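Local coordinates for protein-tyrosine-phosphatase (Shewanella sp., PDB 2Z72) that removes phosphate from phosphotyrosine at low temperature, probably using the pair of zinc ions held in its calcineurin-like phosphoesterase fold, at residues N225-A230 with N246-G251; I215-T220 with D242-F247; T6-P11 with E45-L50; D28-T33 with T170-R175. All coordinates share one frame; numbering follows the deposited sequence.

Contact 1: N225-A230 with N246-G251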
# COMPACT_ATOMS: atom_id res chain seq x y z
N ASN A 225 -0.12 13.28 7.70
CA ASN A 225 -0.37 11.88 8.03
C ASN A 225 -1.41 11.76 9.14
O ASN A 225 -2.24 10.84 9.11
CB ASN A 225 0.92 11.16 8.40
CG ASN A 225 1.77 10.86 7.21
OD1 ASN A 225 1.26 10.47 6.13
ND2 ASN A 225 3.08 11.04 7.29
N ALA A 226 -1.38 12.65 10.13
CA ALA A 226 -2.36 12.63 11.17
C ALA A 226 -3.74 13.01 10.66
O ALA A 226 -4.76 12.40 11.06
CB ALA A 226 -1.92 13.60 12.31
N LEU A 227 -3.83 14.02 9.81
CA LEU A 227 -5.15 14.37 9.24
C LEU A 227 -5.71 13.26 8.38
O LEU A 227 -6.95 13.04 8.41
CB LEU A 227 -5.00 15.65 8.43
CG LEU A 227 -4.89 16.94 9.22
CD1 LEU A 227 -4.56 18.10 8.30
CD2 LEU A 227 -6.20 17.22 9.94
N TYR A 228 -4.85 12.56 7.65
CA TYR A 228 -5.33 11.44 6.84
C TYR A 228 -5.92 10.35 7.76
O TYR A 228 -6.99 9.81 7.45
CB TYR A 228 -4.21 10.88 6.03
CG TYR A 228 -3.87 11.62 4.75
CD1 TYR A 228 -2.60 12.09 4.44
CD2 TYR A 228 -4.85 11.80 3.77
CE1 TYR A 228 -2.32 12.73 3.31
CE2 TYR A 228 -4.56 12.42 2.57
CZ TYR A 228 -3.29 12.88 2.33
OH TYR A 228 -2.94 13.49 1.13
N ARG A 229 -5.25 10.02 8.85
CA ARG A 229 -5.78 9.00 9.73
C ARG A 229 -7.09 9.45 10.35
O ARG A 229 -8.01 8.65 10.54
CB ARG A 229 -4.76 8.65 10.82
CG ARG A 229 -3.65 7.72 10.35
CD ARG A 229 -2.75 7.27 11.46
NE ARG A 229 -1.80 8.32 11.89
CZ ARG A 229 -0.64 8.54 11.31
NH1 ARG A 229 -0.22 7.83 10.32
NH2 ARG A 229 0.15 9.51 11.77
N ALA A 230 -7.19 10.71 10.75
CA ALA A 230 -8.35 11.21 11.46
C ALA A 230 -9.56 11.42 10.59
O ALA A 230 -10.68 11.50 11.12
CB ALA A 230 -7.99 12.53 12.19
N ASN A 246 -9.72 19.01 1.67
CA ASN A 246 -10.04 18.94 0.25
C ASN A 246 -8.78 18.78 -0.59
O ASN A 246 -8.65 17.94 -1.46
CB ASN A 246 -10.84 20.19 -0.10
CG ASN A 246 -11.36 20.17 -1.52
OD1 ASN A 246 -10.61 19.79 -2.44
ND2 ASN A 246 -12.60 20.55 -1.75
N PHE A 247 -7.78 19.59 -0.26
CA PHE A 247 -6.44 19.43 -0.88
C PHE A 247 -5.89 18.04 -0.70
O PHE A 247 -5.49 17.36 -1.62
CB PHE A 247 -5.43 20.43 -0.30
CG PHE A 247 -4.03 20.12 -0.77
CD1 PHE A 247 -3.03 19.78 0.13
CD2 PHE A 247 -3.72 20.13 -2.10
CE1 PHE A 247 -1.78 19.45 -0.29
CE2 PHE A 247 -2.45 19.84 -2.56
CZ PHE A 247 -1.49 19.47 -1.67
N LEU A 248 -5.83 17.57 0.55
CA LEU A 248 -5.20 16.31 0.87
C LEU A 248 -5.87 15.12 0.21
O LEU A 248 -5.19 14.16 -0.16
CB LEU A 248 -5.11 16.12 2.41
CG LEU A 248 -4.13 17.03 3.14
CD1 LEU A 248 -4.30 16.85 4.65
CD2 LEU A 248 -2.71 16.69 2.69
N PHE A 249 -7.20 15.15 0.13
CA PHE A 249 -7.92 13.97 -0.33
C PHE A 249 -8.24 13.96 -1.79
O PHE A 249 -8.60 12.86 -2.31
CB PHE A 249 -9.23 13.80 0.47
CG PHE A 249 -8.99 13.11 1.80
CD1 PHE A 249 -8.54 13.76 2.92
CD2 PHE A 249 -9.21 11.75 1.91
CE1 PHE A 249 -8.31 13.11 4.13
CE2 PHE A 249 -9.02 11.12 3.12
CZ PHE A 249 -8.54 11.78 4.21
N PHE A 250 -8.13 15.06 -2.51
CA PHE A 250 -8.60 15.07 -3.89
C PHE A 250 -7.53 15.39 -4.89
O PHE A 250 -6.35 15.07 -4.70
CB PHE A 250 -9.88 15.95 -3.94
CG PHE A 250 -10.94 15.35 -3.03
CD1 PHE A 250 -11.38 16.12 -1.96
CD2 PHE A 250 -11.42 14.07 -3.18
CE1 PHE A 250 -12.32 15.59 -1.08
CE2 PHE A 250 -12.38 13.52 -2.32
CZ PHE A 250 -12.78 14.32 -1.25
N GLY A 251 -7.83 15.90 -6.08
CA GLY A 251 -7.03 15.75 -7.27
C GLY A 251 -5.65 16.28 -7.33
O GLY A 251 -4.78 15.77 -8.08

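Contact 2: I215-T220 with D242-F247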
# COMPACT_ATOMS: atom_id res chain seq x y z
N ILE A 215 3.47 23.20 -0.48
CA ILE A 215 4.40 24.24 0.02
C ILE A 215 3.67 25.49 0.44
O ILE A 215 3.89 26.06 1.48
CB ILE A 215 5.47 24.55 -1.07
CG1 ILE A 215 6.29 23.31 -1.46
CG2 ILE A 215 6.31 25.70 -0.61
CD1 ILE A 215 7.33 23.47 -2.53
N SER A 216 2.70 25.85 -0.40
CA SER A 216 1.97 27.09 -0.07
C SER A 216 1.10 26.90 1.16
O SER A 216 0.91 27.89 1.91
CB SER A 216 1.19 27.67 -1.22
OG SER A 216 0.27 26.73 -1.69
N ARG A 217 0.59 25.69 1.42
CA ARG A 217 -0.16 25.37 2.62
C ARG A 217 0.71 25.08 3.84
O ARG A 217 0.16 24.85 4.90
CB ARG A 217 -1.07 24.16 2.35
CG ARG A 217 -2.19 24.57 1.35
CD ARG A 217 -3.20 23.44 1.26
NE ARG A 217 -4.26 23.86 0.32
CZ ARG A 217 -5.31 24.58 0.67
NH1 ARG A 217 -5.52 24.99 1.91
NH2 ARG A 217 -6.20 24.91 -0.26
N GLU A 218 2.04 25.12 3.69
CA GLU A 218 2.97 25.00 4.77
C GLU A 218 2.69 23.68 5.50
O GLU A 218 2.77 23.61 6.72
CB GLU A 218 2.82 26.15 5.76
CG GLU A 218 2.99 27.53 5.12
CD GLU A 218 3.03 28.67 6.13
OE1 GLU A 218 3.79 29.64 5.89
OE2 GLU A 218 2.32 28.62 7.16
N LEU A 219 2.42 22.61 4.75
CA LEU A 219 2.19 21.31 5.37
C LEU A 219 3.48 20.67 5.82
O LEU A 219 4.60 21.01 5.45
CB LEU A 219 1.46 20.39 4.38
CG LEU A 219 -0.05 20.58 4.36
CD1 LEU A 219 -0.66 20.16 3.05
CD2 LEU A 219 -0.66 19.81 5.54
N THR A 220 3.35 19.71 6.73
CA THR A 220 4.41 18.84 7.19
C THR A 220 3.94 17.38 7.06
O THR A 220 2.72 17.13 7.05
CB THR A 220 4.83 19.09 8.64
OG1 THR A 220 3.74 18.72 9.45
CG2 THR A 220 5.22 20.56 8.85
N ASP A 242 -13.74 21.35 3.96
CA ASP A 242 -12.52 21.81 4.68
C ASP A 242 -11.43 22.05 3.64
O ASP A 242 -11.06 21.11 2.92
CB ASP A 242 -12.13 20.80 5.76
CG ASP A 242 -10.96 21.29 6.58
OD1 ASP A 242 -11.16 21.85 7.65
OD2 ASP A 242 -9.81 21.19 6.12
N ASP A 243 -10.92 23.27 3.50
CA ASP A 243 -9.96 23.56 2.45
C ASP A 243 -8.78 22.64 2.47
O ASP A 243 -8.31 22.17 1.43
CB ASP A 243 -9.59 25.02 2.75
CG ASP A 243 -8.49 25.65 1.96
OD1 ASP A 243 -8.44 25.30 0.75
OD2 ASP A 243 -7.69 26.45 2.50
N LEU A 244 -8.29 22.37 3.68
CA LEU A 244 -7.07 21.56 3.76
C LEU A 244 -7.35 20.10 3.49
O LEU A 244 -6.56 19.45 2.75
CB LEU A 244 -6.45 21.76 5.13
CG LEU A 244 -5.22 20.92 5.44
CD1 LEU A 244 -4.13 21.13 4.41
CD2 LEU A 244 -4.64 21.28 6.82
N LEU A 245 -8.43 19.57 4.06
CA LEU A 245 -8.79 18.20 3.76
C LEU A 245 -9.09 18.02 2.27
O LEU A 245 -8.77 16.97 1.69
CB LEU A 245 -9.97 17.73 4.62
CG LEU A 245 -9.71 17.65 6.11
CD1 LEU A 245 -10.97 17.21 6.85
CD2 LEU A 245 -8.50 16.77 6.44
N ASN A 246 -9.72 19.01 1.67
CA ASN A 246 -10.04 18.94 0.25
C ASN A 246 -8.78 18.78 -0.59
O ASN A 246 -8.65 17.94 -1.46
CB ASN A 246 -10.84 20.19 -0.10
CG ASN A 246 -11.36 20.17 -1.52
OD1 ASN A 246 -10.61 19.79 -2.44
ND2 ASN A 246 -12.60 20.55 -1.75
N PHE A 247 -7.78 19.59 -0.26
CA PHE A 247 -6.44 19.43 -0.88
C PHE A 247 -5.89 18.04 -0.70
O PHE A 247 -5.49 17.36 -1.62
CB PHE A 247 -5.43 20.43 -0.30
CG PHE A 247 -4.03 20.12 -0.77
CD1 PHE A 247 -3.03 19.78 0.13
CD2 PHE A 247 -3.72 20.13 -2.10
CE1 PHE A 247 -1.78 19.45 -0.29
CE2 PHE A 247 -2.45 19.84 -2.56
CZ PHE A 247 -1.49 19.47 -1.67

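Contact 3: T6-P11 with E45-L50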
# COMPACT_ATOMS: atom_id res chain seq x y z
N THR A 6 -18.44 -20.64 -8.25
CA THR A 6 -18.70 -19.90 -7.02
C THR A 6 -17.40 -19.29 -6.51
O THR A 6 -16.29 -19.54 -6.97
CB THR A 6 -19.28 -20.85 -5.94
OG1 THR A 6 -18.20 -21.83 -5.83
CG2 THR A 6 -20.52 -21.62 -6.32
N GLU A 7 -17.60 -18.41 -5.54
CA GLU A 7 -16.41 -17.87 -4.97
C GLU A 7 -15.97 -18.42 -3.61
O GLU A 7 -16.73 -18.91 -2.79
CB GLU A 7 -16.76 -16.36 -4.82
CG GLU A 7 -17.46 -15.78 -6.04
CD GLU A 7 -16.44 -15.37 -7.06
OE1 GLU A 7 -15.22 -15.47 -6.78
OE2 GLU A 7 -16.90 -14.97 -8.14
N PHE A 8 -14.68 -18.24 -3.38
CA PHE A 8 -14.05 -18.35 -2.07
C PHE A 8 -13.38 -17.02 -1.78
O PHE A 8 -12.63 -16.56 -2.65
CB PHE A 8 -13.03 -19.48 -2.04
CG PHE A 8 -13.64 -20.86 -2.19
CD1 PHE A 8 -14.03 -21.32 -3.43
CD2 PHE A 8 -13.83 -21.70 -1.10
CE1 PHE A 8 -14.57 -22.56 -3.57
CE2 PHE A 8 -14.35 -22.98 -1.23
CZ PHE A 8 -14.72 -23.39 -2.47
N ASP A 9 -13.64 -16.43 -0.63
CA ASP A 9 -13.13 -15.09 -0.34
C ASP A 9 -13.08 -14.89 1.16
O ASP A 9 -13.95 -15.38 1.89
CB ASP A 9 -14.02 -14.05 -0.98
CG ASP A 9 -13.60 -12.61 -0.76
OD1 ASP A 9 -14.53 -11.79 -0.66
OD2 ASP A 9 -12.38 -12.34 -0.71
N GLY A 10 -12.13 -14.13 1.61
CA GLY A 10 -11.98 -13.80 3.03
C GLY A 10 -10.66 -14.20 3.59
O GLY A 10 -9.73 -14.56 2.86
N PRO A 11 -10.50 -14.16 4.92
CA PRO A 11 -11.55 -13.80 5.85
C PRO A 11 -11.72 -12.30 6.03
O PRO A 11 -10.81 -11.51 5.75
CB PRO A 11 -10.99 -14.41 7.14
CG PRO A 11 -9.50 -14.29 7.03
CD PRO A 11 -9.23 -14.56 5.56
N GLU A 45 -13.17 -26.02 7.27
CA GLU A 45 -13.08 -27.01 6.16
C GLU A 45 -13.91 -26.56 4.98
O GLU A 45 -14.85 -25.74 4.97
CB GLU A 45 -13.49 -28.36 6.77
CG GLU A 45 -12.46 -29.02 7.69
CD GLU A 45 -13.04 -30.19 8.45
OE1 GLU A 45 -14.16 -29.96 9.00
OE2 GLU A 45 -12.48 -31.30 8.52
N HIS A 46 -13.67 -27.12 3.82
CA HIS A 46 -14.47 -26.82 2.65
C HIS A 46 -14.30 -25.34 2.27
O HIS A 46 -15.29 -24.82 1.76
CB HIS A 46 -15.97 -27.09 2.77
CG HIS A 46 -16.55 -28.21 3.54
ND1 HIS A 46 -17.81 -28.15 4.15
CD2 HIS A 46 -16.07 -29.46 3.81
CE1 HIS A 46 -18.02 -29.30 4.74
NE2 HIS A 46 -17.00 -30.12 4.56
N CYS A 47 -13.15 -24.78 2.57
CA CYS A 47 -13.01 -23.37 2.23
C CYS A 47 -11.78 -22.99 1.40
O CYS A 47 -11.20 -21.93 1.64
CB CYS A 47 -13.02 -22.62 3.58
SG CYS A 47 -13.67 -21.04 3.07
N GLY A 48 -11.40 -23.81 0.41
CA GLY A 48 -10.36 -23.40 -0.48
C GLY A 48 -9.03 -23.24 0.21
O GLY A 48 -8.63 -24.00 1.11
N ASP A 49 -8.30 -22.24 -0.24
CA ASP A 49 -6.94 -22.03 0.26
C ASP A 49 -6.86 -20.61 0.80
O ASP A 49 -5.82 -19.96 0.72
CB ASP A 49 -5.99 -22.24 -0.93
CG ASP A 49 -4.69 -22.79 -0.34
OD1 ASP A 49 -3.60 -22.74 -0.94
OD2 ASP A 49 -4.77 -23.29 0.83
N LEU A 50 -8.02 -20.18 1.34
CA LEU A 50 -8.05 -18.81 1.84
C LEU A 50 -7.02 -18.62 2.94
O LEU A 50 -6.68 -19.54 3.68
CB LEU A 50 -9.43 -18.48 2.38
CG LEU A 50 -10.56 -18.49 1.36
CD1 LEU A 50 -11.89 -18.26 2.06
CD2 LEU A 50 -10.30 -17.45 0.28

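Contact 4: D28-T33 with T170-R175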
# COMPACT_ATOMS: atom_id res chain seq x y z
N ASP A 28 -17.50 -21.34 -1.22
CA ASP A 28 -18.45 -21.89 -2.21
C ASP A 28 -19.74 -21.12 -2.17
O ASP A 28 -20.83 -21.75 -2.19
CB ASP A 28 -18.70 -23.36 -1.94
CG ASP A 28 -19.08 -24.21 -3.13
OD1 ASP A 28 -19.00 -23.82 -4.31
OD2 ASP A 28 -19.47 -25.35 -2.78
N ASN A 29 -19.69 -19.82 -2.18
CA ASN A 29 -20.84 -18.93 -2.22
C ASN A 29 -21.77 -19.05 -1.01
O ASN A 29 -22.93 -18.64 -1.07
CB ASN A 29 -21.69 -18.98 -3.49
CG ASN A 29 -21.12 -18.13 -4.62
OD1 ASN A 29 -20.04 -17.54 -4.48
ND2 ASN A 29 -21.80 -18.09 -5.76
N ARG A 30 -21.23 -19.50 0.12
CA ARG A 30 -22.00 -19.56 1.33
C ARG A 30 -21.10 -18.95 2.43
O ARG A 30 -19.87 -18.96 2.35
CB ARG A 30 -22.35 -21.00 1.69
CG ARG A 30 -23.30 -21.67 0.72
CD ARG A 30 -24.80 -21.44 0.95
NE ARG A 30 -25.21 -20.10 0.51
CZ ARG A 30 -25.60 -19.60 -0.64
NH1 ARG A 30 -25.91 -18.30 -0.71
NH2 ARG A 30 -25.65 -20.46 -1.67
N LEU A 31 -21.71 -18.42 3.47
CA LEU A 31 -20.98 -17.82 4.58
C LEU A 31 -20.70 -18.83 5.66
O LEU A 31 -21.59 -19.52 6.12
CB LEU A 31 -21.83 -16.68 5.13
CG LEU A 31 -21.22 -15.89 6.29
CD1 LEU A 31 -19.87 -15.26 5.91
CD2 LEU A 31 -22.19 -14.84 6.80
N LYS A 32 -19.47 -18.81 6.12
CA LYS A 32 -19.05 -19.49 7.33
C LYS A 32 -18.52 -18.44 8.30
O LYS A 32 -17.79 -17.54 7.90
CB LYS A 32 -18.06 -20.61 7.10
CG LYS A 32 -18.56 -21.85 6.33
CD LYS A 32 -17.57 -23.01 6.38
CE LYS A 32 -17.97 -24.34 5.73
NZ LYS A 32 -17.05 -25.48 6.09
N THR A 33 -18.90 -18.53 9.56
CA THR A 33 -18.47 -17.60 10.59
C THR A 33 -17.81 -18.38 11.67
O THR A 33 -18.37 -19.34 12.20
CB THR A 33 -19.70 -16.85 11.16
OG1 THR A 33 -20.36 -16.24 10.05
CG2 THR A 33 -19.27 -15.84 12.19
N THR A 170 -20.50 -8.87 0.18
CA THR A 170 -21.38 -7.83 0.73
C THR A 170 -22.80 -8.32 0.92
O THR A 170 -23.47 -7.92 1.87
CB THR A 170 -21.33 -6.53 -0.10
OG1 THR A 170 -21.63 -6.80 -1.47
CG2 THR A 170 -19.95 -5.92 -0.05
N THR A 171 -23.26 -9.19 0.04
CA THR A 171 -24.63 -9.78 0.21
C THR A 171 -24.62 -10.71 1.40
O THR A 171 -25.49 -10.61 2.29
CB THR A 171 -25.06 -10.47 -1.07
OG1 THR A 171 -25.20 -9.49 -2.11
CG2 THR A 171 -26.48 -11.06 -0.87
N LEU A 172 -23.69 -11.65 1.48
CA LEU A 172 -23.74 -12.69 2.52
C LEU A 172 -23.44 -12.17 3.90
O LEU A 172 -24.05 -12.61 4.86
CB LEU A 172 -22.79 -13.83 2.16
CG LEU A 172 -23.21 -14.65 0.94
CD1 LEU A 172 -22.15 -15.68 0.63
CD2 LEU A 172 -24.57 -15.35 1.16
N ILE A 173 -22.55 -11.21 3.98
CA ILE A 173 -22.22 -10.56 5.27
C ILE A 173 -23.15 -9.40 5.56
O ILE A 173 -23.16 -8.76 6.65
CB ILE A 173 -20.73 -10.19 5.32
CG1 ILE A 173 -19.86 -11.41 5.09
CG2 ILE A 173 -20.29 -9.55 6.61
CD1 ILE A 173 -18.41 -11.15 4.76
N ASN A 174 -23.97 -9.07 4.57
CA ASN A 174 -25.00 -8.09 4.70
C ASN A 174 -24.52 -6.72 5.17
O ASN A 174 -25.04 -6.10 6.09
CB ASN A 174 -26.14 -8.65 5.61
CG ASN A 174 -27.40 -7.87 5.45
OD1 ASN A 174 -27.67 -7.23 4.45
ND2 ASN A 174 -28.22 -7.97 6.49
N ARG A 175 -23.49 -6.24 4.48
CA ARG A 175 -23.01 -4.88 4.70
C ARG A 175 -22.27 -4.44 3.46
O ARG A 175 -21.72 -5.29 2.73
CB ARG A 175 -22.23 -4.77 5.94
CG ARG A 175 -20.99 -5.56 5.90
CD ARG A 175 -20.54 -5.74 7.35
NE ARG A 175 -21.26 -6.83 8.03
CZ ARG A 175 -20.96 -7.30 9.24
NH1 ARG A 175 -19.95 -6.79 9.92
NH2 ARG A 175 -21.67 -8.29 9.75

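Contact 1: N225-A230 with N246-G251
The Tyr228 side chain leaves helix 221-231 across the path of Leu248 and Phe249. From CB, its CG is anti to the carbonyl carbon (chi1 -81°). The ring then meets the second helix with different atoms on its two sides. CD2 lies over one face of the Phe249 ring, 3.7 Å from CE1, the two planes being inclined at 59°. Further out, Tyr228 CE2 is 3.7 Å from Leu248 CB, and on the other rim Tyr228 CE1 is 4.0 Å from Leu248 CD2. The tip ends in a hydrogen bond: Tyr228 OH gives its proton to Leu248 O over 2.7 Å, the acceptor lying at the edge of the ring, near its plane. This is helix-to-helix packing in which a tyrosine hydroxyl reaches a backbone carbonyl in the last turn of helix 243-249, a buried place that suits a flat group with one polar end. A phenylalanine in its place would probably leave Leu248 O without this donor. Leu227 adds an apolar patch next to it, its CD1 3.9 Å from Leu248 CD1, with the two leucines crossing at about a right angle. From helix 149-156, Gln152 touches both Tyr228 and Phe249.

Contact 2: I215-T220 with D242-F247
Arg217 NH1 donates to Asp243 OD2 over 2.7 Å, almost perfectly straight at 179°. The acceptor lies in the guanidinium plane, yet NH1 stands above the carboxylate plane, for the two flat groups are turned steeply against each other. Arg217 NH2 faces Asp243 OD1 as the second arm of the salt bridge, very short and of doubtful length; the whole pairing is that of one of two modelled conformers of Asp243. An arginine suits the place because its chain, extended from CG to NE, runs past Phe247 in the opposite direction: Arg217 CD is 3.8 Å from Phe247 CD1, and Arg217 NE is 3.7 Å from Phe247 CB. Arg217 NE also forms a salt bridge with Glu213. An alanine here would probably leave both carboxylates without their positive mate and remove the chain that lies beside Phe247. Beside it lies an apolar patch, where Leu219 CD1 meets the edge of the Phe247 ring at CE1, 3.6 Å away, and Leu244 CD1 at 3.9 Å. Asp242 is the N-cap of the second helix, its OD2 accepting a hydrogen bond from Leu245 N over 3.0 Å. The loop joining helices 212-216 and 221-231, entered through a Schellman motif at Glu218, is thus packed on the first turns of helix 243-249, with Leu244 also touching Leu227 of helix 221-231 and Leu219 touching Trp214 of helix 212-216.

Contact 3: T6-P11 with E45-L50
Strand 8-14, an outer strand of a three-stranded antiparallel sheet, is covered here by a disulfide-bearing loop, with Phe8 and Leu50 making most of the contact. Cys47 of the loop is bonded to Cys27 on the central strand 22-27, so a covalent link ties the loop to the sheet it covers. Strand and loop meet through side chains lying against backbone, and the ring of Phe8 shows this well. Its CG is anti to the carbonyl carbon (chi1 -66°), and one rim of the ring rests on the peptides of the loop: CE2 is 3.6 Å from His46 O, which lies near the ring plane at the edge, while CD2 is 3.5 Å from Cys47 C. Gly48 suits its place for two reasons. Its backbone has a positive phi, and a CB there would point at the strand and come about 3.1 Å from Phe8 CD2, a tight fit. Gly10, too, has backbone angles at which a CB would jam against the carbonyl oxygen of Asp9, and the peptide bond that follows it, into Pro11, is cis. The CB of Asp9 points away from the loop, and its carboxylate is held by Tyr12 OH and Asn123 ND2. That leaves its main chain facing Leu50, a branched apolar residue able to reach two successive peptides, one with each methyl: Leu50 CD2 is 3.6 Å from Asp9 N, and Leu50 CD1 is 3.5 Å from Asp9 O.

Contact 4: D28-T33 with T170-R175
Leu172 lays its two methyl groups against consecutive residues of the 28-33 segment. CD1 comes within 3.5 Å of Asn29 O, and CD2 lies 3.7 Å from Arg30 NH1. The arginine reaches this spot by doubling back: its CB points away from the helix, but the chain bends at chi2 (-85°) and again at chi3, and the two side chains cross at about a right angle, with Leu172 CD2 oblique to the guanidinium. Close by, Leu31 CB and Leu172 CB are 4.2 Å apart. Leu31 then spreads its branches, CD2 lying 3.5 Å from Leu172 O and CD1 3.9 Å from Ile173 CG1. Leucine suits positions 31 and 172 because its branched end can touch two neighbours at once. Asn29 stands in the tight turn between strands 22-27 and 30-35, with a positive phi that asparagine tolerates well, and its OD1 accepts from Glu7 N. Leu172 and Ile173 continue onto the rest of the sheet, Leu172 touching Ile26 and Ile173 touching Tyr24 and Tyr12. A side-chain bond from Arg175 NE to Ile173 O, 3.0 Å long with the oxygen in the guanidinium plane, is added at the helix end. The backbone there closes separately: Arg175 N bonds back to Thr170 O over 3.1 Å and Asn174 N makes a weaker bond to Thr171 O. With Asn174 at positive phi, these two bonds form a Schellman motif, closing a helix whose last apolar side chains pack on an antiparallel sheet.

In the fold
The four contacts form two groups. Contacts 3 and 4, centres about 11 Å apart, both reach the N-terminal three-stranded sheet and touch through Thr6 with Asp28 and Glu45 with Lys32; contact 3 meets outer strand 8-14 and contact 4 the opposite outer strand 30-35. Their segments alternate along the chain, and contact 4 brings in helix 166-172 from far along it, joining the N-terminal sheet to the phosphoesterase region. Contacts 1 and 2 come later, share helix 243-249 with centres about 8 Å apart, and build one helical cluster, where the side chain of Tyr228 lies about 12 Å from a bound zinc ion. Contacts 2 and 3 lie on opposite sides of the chain's centre, about 43 Å apart between centres.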